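Local atomic coordinates of ornithine carbamoyltransferase, mitochondrial (Coccidioides immitis, PDB entry 3SDS), a protein that catalyses the transfer of the carbamoyl group from carbamoyl phosphate to L-ornithine, giving L-citrulline and phosphate in arginine biosynthesis. Residues L189-V194 with V261-T266. Sequence-based numbering, arbitrary orientation.
Sequences LKIAWV and VIVTDT
Ala192 and Val263 sit at the middle of a parallel strand pair, 190-194 beside 261-264, whose short axes are inclined by 27° and approach to 4.8 Å. Ala192 N donates to Val261 O, Val263 N to Ala192 O at 2.8 Å and Val194 N to Val263 O, all nearly straight; the bond from Val261 N to Lys190 O is weak. Next to the Val194 N to Val263 O bond, a side chain adds a further one: Thr264 OG1, anti to its backbone N (chi1 -168°), donates to Val194 O at 2.7 Å. On the face bearing Ile191, Trp193 and Val263, Val263 CG2 meets Ile191 CG2 at 3.6 Å, while Val263 CB lies 4.0 Å from Trp193 CE3 and Val263 CG1 nears CE3 and CZ3. Val263 O lies over one face of the indole, offset toward the rim. Further round, Trp193 CZ2 lies 3.8 Å from Asp265 CB, an oblique approach. Trp193 NE1 hydrogen-bonds to Asp196 O, and helix 199-210 packs on the indole. Asp265 OD2 is held by Asn198 ND2. These are inner strands of the five-stranded parallel, Rossmann-like sheet of the ornithine-binding domain, and the second delivers Asp265, a probable ornithine ligand by analogy with relatives, near Cys307, the probable active-site cysteine.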
loop_
_atom_site.group_PDB
_atom_site.type_symbol
_atom_site.label_atom_id
_atom_site.label_comp_id
_atom_site.label_asym_id
_atom_site.label_seq_id
_atom_site.Cartn_x
_atom_site.Cartn_y
_atom_site.Cartn_z
ATOM N N LEU A 189 24.620 20.307 -28.945
ATOM C CA LEU A 189 24.668 20.693 -27.534
ATOM C C LEU A 189 25.828 20.049 -26.767
ATOM O O LEU A 189 26.353 19.010 -27.176
ATOM C CB LEU A 189 23.359 20.347 -26.855
ATOM C CG LEU A 189 22.478 21.543 -26.535
ATOM C CD1 LEU A 189 22.285 22.468 -27.755
ATOM C CD2 LEU A 189 21.146 21.043 -25.998
ATOM N N LYS A 190 26.224 20.678 -25.662
ATOM C CA LYS A 190 27.252 20.124 -24.788
ATOM C C LYS A 190 26.720 19.886 -23.378
ATOM O O LYS A 190 26.109 20.786 -22.782
ATOM C CB LYS A 190 28.466 21.048 -24.713
ATOM C CG LYS A 190 29.764 20.285 -24.618
ATOM C CD LYS A 190 30.794 20.919 -23.718
ATOM C CE LYS A 190 32.143 20.268 -24.001
ATOM N NZ LYS A 190 32.952 19.939 -22.788
ATOM N N ILE A 191 26.966 18.684 -22.853
ATOM C CA ILE A 191 26.698 18.368 -21.438
ATOM C C ILE A 191 28.017 18.117 -20.681
ATOM O O ILE A 191 28.886 17.383 -21.143
ATOM C CB ILE A 191 25.694 17.152 -21.267
ATOM C CG1 ILE A 191 24.320 17.479 -21.871
ATOM C CG2 ILE A 191 25.528 16.735 -19.795
ATOM C CD1 ILE A 191 23.378 16.286 -21.951
ATOM N N ALA A 192 28.164 18.734 -19.520
ATOM C CA ALA A 192 29.326 18.482 -18.699
ATOM C C ALA A 192 28.916 17.808 -17.406
ATOM O O ALA A 192 28.121 18.348 -16.626
ATOM C CB ALA A 192 30.065 19.777 -18.413
ATOM N N TRP A 193 29.458 16.617 -17.201
ATOM C CA TRP A 193 29.282 15.881 -15.962
ATOM C C TRP A 193 30.512 16.061 -15.065
ATOM O O TRP A 193 31.648 15.773 -15.479
ATOM C CB TRP A 193 29.065 14.392 -16.265
ATOM C CG TRP A 193 28.864 13.570 -15.027
ATOM C CD1 TRP A 193 29.818 13.224 -14.083
ATOM C CD2 TRP A 193 27.629 13.006 -14.576
ATOM N NE1 TRP A 193 29.236 12.489 -13.075
ATOM C CE2 TRP A 193 27.896 12.337 -13.351
ATOM C CE3 TRP A 193 26.321 13.009 -15.080
ATOM C CZ2 TRP A 193 26.893 11.659 -12.635
ATOM C CZ3 TRP A 193 25.327 12.352 -14.368
ATOM C CH2 TRP A 193 25.620 11.677 -13.159
ATOM N N VAL A 194 30.290 16.527 -13.836
ATOM C CA VAL A 194 31.396 16.707 -12.879
ATOM C C VAL A 194 31.106 15.925 -11.598
ATOM O O VAL A 194 30.150 16.231 -10.890
ATOM C CB VAL A 194 31.669 18.214 -12.563
ATOM C CG1 VAL A 194 32.830 18.380 -11.585
ATOM C CG2 VAL A 194 31.945 18.992 -13.829
ATOM N N VAL A 261 24.985 22.714 -20.345
ATOM C CA VAL A 261 24.403 22.201 -19.106
ATOM C C VAL A 261 25.513 21.641 -18.240
ATOM O O VAL A 261 26.454 21.031 -18.758
ATOM C CB VAL A 261 23.412 21.059 -19.395
ATOM C CG1 VAL A 261 22.867 20.472 -18.099
ATOM C CG2 VAL A 261 22.292 21.542 -20.308
ATOM N N ILE A 262 25.406 21.850 -16.927
ATOM C CA ILE A 262 26.301 21.170 -15.985
ATOM C C ILE A 262 25.532 20.234 -15.035
ATOM O O ILE A 262 24.552 20.635 -14.405
ATOM C CB ILE A 262 27.231 22.152 -15.228
ATOM C CG1 ILE A 262 28.122 22.910 -16.219
ATOM C CG2 ILE A 262 28.106 21.399 -14.232
ATOM C CD1 ILE A 262 28.883 24.102 -15.618
ATOM N N VAL A 263 25.987 18.982 -14.962
ATOM C CA VAL A 263 25.347 17.950 -14.138
ATOM C C VAL A 263 26.303 17.378 -13.083
ATOM O O VAL A 263 27.483 17.152 -13.355
ATOM C CB VAL A 263 24.833 16.746 -14.972
ATOM C CG1 VAL A 263 23.652 16.130 -14.293
ATOM C CG2 VAL A 263 24.445 17.156 -16.335
ATOM N N THR A 264 25.770 17.134 -11.891
ATOM C CA THR A 264 26.447 16.331 -10.889
ATOM C C THR A 264 25.485 15.336 -10.190
ATOM O O THR A 264 24.324 15.204 -10.578
ATOM C CB THR A 264 27.233 17.225 -9.880
ATOM O OG1 THR A 264 28.115 16.410 -9.089
ATOM C CG2 THR A 264 26.281 18.046 -8.976
ATOM N N ASP A 265 25.993 14.646 -9.170
ATOM C CA ASP A 265 25.273 13.621 -8.426
ATOM C C ASP A 265 25.949 13.419 -7.070
ATOM O O ASP A 265 27.153 13.644 -6.935
ATOM C CB ASP A 265 25.335 12.301 -9.202
ATOM C CG ASP A 265 24.368 11.240 -8.665
ATOM O OD1 ASP A 265 23.761 11.449 -7.581
ATOM O OD2 ASP A 265 24.212 10.185 -9.338
ATOM N N THR A 266 25.174 12.980 -6.080
ATOM C CA THR A 266 25.699 12.459 -4.805
ATOM C C THR A 266 26.976 11.626 -4.991
ATOM O O THR A 266 27.066 10.834 -5.939
ATOM C CB THR A 266 24.598 11.610 -4.072
ATOM O OG1 THR A 266 24.046 12.370 -2.989
ATOM C CG2 THR A 266 25.153 10.297 -3.501
#